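Local coordinates for DUF2666 domain-containing protein (Pyrococcus furiosus, PDB 3V68) that is a DUF2666 family protein of unknown function that probably binds double-stranded DNA, at residues Gly49-Ile62 / Lys77-Asp89. Sequence-based numbering, arbitrary orientation.
Sequences GEKIDVNGLLSIKI and KVSRQIGRLVMED
M87 folds back over the 49-53 backbone. Its CB lies 3.7 Å from K51 O, its SD rests 3.6 Å from D53 N, and bends at chi2 (86°) and chi3 (82°) bring CE to 3.4 Å from G49 O and close to I52 N. The backbones form a single beta bridge between I52 and V86: M87 N donates to K51 O (2.8 Å), and D53 N gives L85 O a nearly straight bond (175°). The bent K51 chain swings NZ back to M87 O and, at 2.9 Å, to E88 OE1 in an anti-side salt bridge; Y247 OH is a further partner of NZ. A methionine in place of K51 would probably leave E88 without its countercharge and M87 O without this donor. In the DUF2666 fold, K51, I82 and V86 also touch helix 91-110. D53 N-caps helix 54-58, its OD1 accepting from G56 N. Against that short helix L85 pushes CD1 to 3.6 Å from L57 CA, while CD2 reaches both D53 OD2 and G56 CA. I60 CD1 meets L85 CD1 and I82 CG1; I62 CD1 touches V78 CG2, and two waters join the Q81 amide to the K61 backbone, weakly at K61 N.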
loop_
_atom_site.group_PDB
_atom_site.type_symbol
_atom_site.label_atom_id
_atom_site.label_comp_id
_atom_site.label_asym_id
_atom_site.label_seq_id
_atom_site.Cartn_x
_atom_site.Cartn_y
_atom_site.Cartn_z
ATOM N N GLY A 49 4.844 -6.558 13.748
ATOM C CA GLY A 49 4.559 -7.052 15.099
ATOM C C GLY A 49 5.509 -6.673 16.226
ATOM O O GLY A 49 5.131 -6.741 17.400
ATOM N N GLU A 50 6.736 -6.282 15.881
ATOM C CA GLU A 50 7.716 -5.829 16.875
ATOM C C GLU A 50 7.296 -4.495 17.500
ATOM O O GLU A 50 7.627 -4.217 18.657
ATOM C CB GLU A 50 9.117 -5.693 16.251
ATOM C CG GLU A 50 9.719 -6.998 15.704
ATOM C CD GLU A 50 10.777 -6.789 14.612
ATOM O OE1 GLU A 50 10.779 -5.731 13.938
ATOM O OE2 GLU A 50 11.606 -7.704 14.411
ATOM N N LYS A 51 6.557 -3.686 16.737
ATOM C CA LYS A 51 6.220 -2.316 17.135
ATOM C C LYS A 51 4.721 -2.020 17.194
ATOM O O LYS A 51 4.302 -1.045 17.823
ATOM C CB LYS A 51 6.894 -1.306 16.193
ATOM C CG LYS A 51 8.429 -1.362 16.142
ATOM C CD LYS A 51 9.064 -1.241 17.520
ATOM C CE LYS A 51 8.681 0.057 18.217
ATOM N NZ LYS A 51 9.469 0.243 19.465
ATOM N N ILE A 52 3.918 -2.853 16.535
ATOM C CA ILE A 52 2.472 -2.648 16.463
ATOM C C ILE A 52 1.761 -3.966 16.766
ATOM O O ILE A 52 2.120 -5.012 16.218
ATOM C CB ILE A 52 2.031 -2.106 15.060
ATOM C CG1 ILE A 52 2.675 -0.742 14.767
ATOM C CG2 ILE A 52 0.496 -2.005 14.950
ATOM C CD1 ILE A 52 2.671 -0.345 13.286
ATOM N N ASP A 53 0.771 -3.913 17.650
ATOM C CA ASP A 53 -0.066 -5.073 17.935
ATOM C C ASP A 53 -1.052 -5.220 16.782
ATOM O O ASP A 53 -2.151 -4.665 16.818
ATOM C CB ASP A 53 -0.802 -4.875 19.267
ATOM C CG ASP A 53 -1.693 -6.060 19.647
ATOM O OD1 ASP A 53 -1.871 -7.002 18.840
ATOM O OD2 ASP A 53 -2.236 -6.039 20.772
ATOM N N VAL A 54 -0.643 -5.963 15.752
ATOM C CA VAL A 54 -1.427 -6.062 14.516
ATOM C C VAL A 54 -2.746 -6.819 14.696
ATOM O O VAL A 54 -3.764 -6.432 14.123
ATOM C CB VAL A 54 -0.596 -6.650 13.353
ATOM C CG1 VAL A 54 -1.449 -6.809 12.092
ATOM C CG2 VAL A 54 0.591 -5.738 13.064
ATOM N N ASN A 55 -2.731 -7.876 15.506
ATOM C CA ASN A 55 -3.969 -8.587 15.818
ATOM C C ASN A 55 -5.017 -7.649 16.416
ATOM O O ASN A 55 -6.172 -7.650 15.993
ATOM C CB ASN A 55 -3.702 -9.776 16.745
ATOM C CG ASN A 55 -2.960 -10.906 16.048
ATOM O OD1 ASN A 55 -1.886 -11.317 16.485
ATOM N ND2 ASN A 55 -3.531 -11.411 14.956
ATOM N N GLY A 56 -4.592 -6.832 17.377
ATOM C CA GLY A 56 -5.454 -5.819 17.971
ATOM C C GLY A 56 -5.908 -4.782 16.960
ATOM O O GLY A 56 -7.073 -4.385 16.946
ATOM N N LEU A 57 -4.980 -4.353 16.106
ATOM C CA LEU A 57 -5.266 -3.333 15.097
ATOM C C LEU A 57 -6.372 -3.763 14.142
ATOM O O LEU A 57 -7.329 -3.021 13.916
ATOM C CB LEU A 57 -3.995 -2.974 14.317
ATOM C CG LEU A 57 -4.117 -1.930 13.201
ATOM C CD1 LEU A 57 -4.457 -0.545 13.749
ATOM C CD2 LEU A 57 -2.827 -1.895 12.398
ATOM N N LEU A 58 -6.237 -4.968 13.601
ATOM C CA LEU A 58 -7.197 -5.492 12.632
ATOM C C LEU A 58 -8.496 -5.970 13.287
ATOM O O LEU A 58 -9.449 -6.338 12.594
ATOM C CB LEU A 58 -6.553 -6.600 11.791
ATOM C CG LEU A 58 -5.295 -6.219 10.994
ATOM C CD1 LEU A 58 -4.723 -7.434 10.274
ATOM C CD2 LEU A 58 -5.561 -5.086 10.008
ATOM N N SER A 59 -8.531 -5.948 14.619
ATOM C CA SER A 59 -9.739 -6.281 15.378
ATOM C C SER A 59 -10.582 -5.050 15.717
ATOM O O SER A 59 -11.668 -5.179 16.291
ATOM C CB SER A 59 -9.384 -7.045 16.658
ATOM O OG SER A 59 -8.803 -8.299 16.353
ATOM N N ILE A 60 -10.084 -3.863 15.369
ATOM C CA ILE A 60 -10.826 -2.616 15.581
ATOM C C ILE A 60 -12.085 -2.619 14.719
ATOM O O ILE A 60 -12.026 -2.900 13.517
ATOM C CB ILE A 60 -9.965 -1.357 15.282
ATOM C CG1 ILE A 60 -8.811 -1.243 16.287
ATOM C CG2 ILE A 60 -10.821 -0.082 15.306
ATOM C CD1 ILE A 60 -7.800 -0.161 15.953
ATOM N N LYS A 61 -13.221 -2.320 15.344
ATOM C CA LYS A 61 -14.502 -2.340 14.648
ATOM C C LYS A 61 -14.860 -0.974 14.083
ATOM O O LYS A 61 -14.949 0.018 14.813
ATOM C CB LYS A 61 -15.614 -2.891 15.551
ATOM C CG LYS A 61 -15.413 -4.353 15.988
ATOM C CD LYS A 61 -15.935 -5.380 14.970
ATOM C CE LYS A 61 -14.972 -5.626 13.806
ATOM N NZ LYS A 61 -13.643 -6.153 14.235
ATOM N N ILE A 62 -15.034 -0.937 12.765
ATOM C CA ILE A 62 -15.439 0.265 12.054
ATOM C C ILE A 62 -16.763 -0.058 11.364
ATOM O O ILE A 62 -16.796 -0.768 10.355
ATOM C CB ILE A 62 -14.367 0.711 11.022
ATOM C CG1 ILE A 62 -12.970 0.822 11.664
ATOM C CG2 ILE A 62 -14.772 2.017 10.352
ATOM C CD1 ILE A 62 -12.765 2.000 12.609
ATOM N N LYS A 77 -11.307 9.140 18.477
ATOM C CA LYS A 77 -11.525 7.847 19.128
ATOM C C LYS A 77 -10.661 6.751 18.502
ATOM O O LYS A 77 -9.976 6.010 19.208
ATOM C CB LYS A 77 -13.009 7.464 19.073
ATOM C CG LYS A 77 -13.334 6.044 19.525
ATOM C CD LYS A 77 -14.831 5.774 19.416
ATOM C CE LYS A 77 -15.144 4.285 19.427
ATOM N NZ LYS A 77 -14.795 3.613 20.707
ATOM N N VAL A 78 -10.690 6.657 17.174
ATOM C CA VAL A 78 -9.928 5.620 16.479
ATOM C C VAL A 78 -8.426 5.899 16.544
ATOM O O VAL A 78 -7.635 4.972 16.708
ATOM C CB VAL A 78 -10.436 5.401 15.032
ATOM C CG1 VAL A 78 -9.448 4.583 14.198
ATOM C CG2 VAL A 78 -11.788 4.704 15.070
ATOM N N SER A 79 -8.039 7.170 16.452
ATOM C CA SER A 79 -6.633 7.543 16.589
ATOM C C SER A 79 -6.084 7.121 17.954
ATOM O O SER A 79 -4.963 6.619 18.050
ATOM C CB SER A 79 -6.430 9.042 16.369
ATOM O OG SER A 79 -5.049 9.363 16.394
ATOM N N ARG A 80 -6.890 7.313 18.996
ATOM C CA ARG A 80 -6.532 6.883 20.351
ATOM C C ARG A 80 -6.425 5.356 20.442
ATOM O O ARG A 80 -5.488 4.828 21.056
ATOM C CB ARG A 80 -7.548 7.438 21.355
ATOM C CG ARG A 80 -7.244 7.169 22.830
ATOM C CD ARG A 80 -7.953 8.167 23.757
ATOM N NE ARG A 80 -9.323 8.488 23.340
ATOM C CZ ARG A 80 -9.689 9.618 22.732
ATOM N NH1 ARG A 80 -8.793 10.563 22.459
ATOM N NH2 ARG A 80 -10.957 9.808 22.391
ATOM N N GLN A 81 -7.376 4.655 19.823
ATOM C CA GLN A 81 -7.350 3.188 19.751
ATOM C C GLN A 81 -6.076 2.677 19.084
ATOM O O GLN A 81 -5.454 1.732 19.568
ATOM C CB GLN A 81 -8.569 2.643 18.995
ATOM C CG GLN A 81 -9.893 2.719 19.740
ATOM C CD GLN A 81 -11.039 2.126 18.936
ATOM O OE1 GLN A 81 -11.787 2.850 18.282
ATOM N NE2 GLN A 81 -11.168 0.800 18.968
ATOM N N ILE A 82 -5.695 3.308 17.975
ATOM C CA ILE A 82 -4.486 2.928 17.251
ATOM C C ILE A 82 -3.234 3.193 18.091
ATOM O O ILE A 82 -2.340 2.348 18.159
ATOM C CB ILE A 82 -4.394 3.645 15.876
ATOM C CG1 ILE A 82 -5.547 3.197 14.971
ATOM C CG2 ILE A 82 -3.047 3.374 15.201
ATOM C CD1 ILE A 82 -5.724 4.036 13.709
ATOM N N GLY A 83 -3.183 4.361 18.732
ATOM C CA GLY A 83 -2.059 4.741 19.584
ATOM C C GLY A 83 -1.791 3.720 20.673
ATOM O O GLY A 83 -0.640 3.405 20.976
ATOM N N ARG A 84 -2.866 3.184 21.239
ATOM C CA ARG A 84 -2.764 2.175 22.297
ATOM C C ARG A 84 -2.175 0.849 21.828
ATOM O O ARG A 84 -1.745 0.027 22.640
ATOM C CB ARG A 84 -4.122 1.970 22.964
ATOM C CG ARG A 84 -4.437 3.098 23.899
ATOM C CD ARG A 84 -5.826 3.051 24.459
ATOM N NE ARG A 84 -5.925 4.036 25.529
ATOM C CZ ARG A 84 -7.060 4.527 26.011
ATOM N NH1 ARG A 84 -8.228 4.136 25.524
ATOM N NH2 ARG A 84 -7.017 5.419 26.990
ATOM N N LEU A 85 -2.151 0.646 20.516
ATOM C CA LEU A 85 -1.640 -0.585 19.939
ATOM C C LEU A 85 -0.197 -0.444 19.447
ATOM O O LEU A 85 0.377 -1.396 18.917
ATOM C CB LEU A 85 -2.562 -1.050 18.807
ATOM C CG LEU A 85 -3.994 -1.407 19.225
ATOM C CD1 LEU A 85 -4.928 -1.343 18.036
ATOM C CD2 LEU A 85 -4.065 -2.782 19.893
ATOM N N VAL A 86 0.381 0.740 19.639
ATOM C CA VAL A 86 1.754 1.019 19.214
ATOM C C VAL A 86 2.703 0.941 20.408
ATOM O O VAL A 86 2.565 1.695 21.379
ATOM C CB VAL A 86 1.871 2.395 18.509
ATOM C CG1 VAL A 86 3.328 2.752 18.247
ATOM C CG2 VAL A 86 1.084 2.391 17.199
ATOM N N MET A 87 3.665 0.024 20.323
ATOM C CA MET A 87 4.631 -0.196 21.396
ATOM C C MET A 87 5.825 0.742 21.251
ATOM O O MET A 87 6.918 0.330 20.857
ATOM C CB MET A 87 5.087 -1.658 21.422
ATOM C CG MET A 87 4.001 -2.654 21.821
ATOM S SD MET A 87 2.967 -3.214 20.447
ATOM C CE MET A 87 3.988 -4.491 19.726
ATOM N N GLU A 88 5.603 2.012 21.576
ATOM C CA GLU A 88 6.639 3.029 21.495
ATOM C C GLU A 88 6.350 4.130 22.501
ATOM O O GLU A 88 5.203 4.571 22.631
ATOM C CB GLU A 88 6.724 3.600 20.070
ATOM C CG GLU A 88 7.817 4.658 19.864
ATOM C CD GLU A 88 9.200 4.171 20.270
ATOM O OE1 GLU A 88 9.659 3.138 19.744
ATOM O OE2 GLU A 88 9.831 4.829 21.124
ATOM N N ASP A 89 7.397 4.561 23.203
ATOM C CA ASP A 89 7.287 5.592 24.230
ATOM C C ASP A 89 7.683 6.962 23.701
ATOM O O ASP A 89 7.136 7.977 24.137
ATOM C CB ASP A 89 8.161 5.239 25.438
ATOM C CG ASP A 89 7.873 3.858 25.989
ATOM O OD1 ASP A 89 8.829 3.195 26.441
ATOM O OD2 ASP A 89 6.696 3.430 25.974
HETATM O O HOH W 1 -13.136 -1.347 18.624
HETATM O O HOH W 2 -14.034 1.916 17.052
#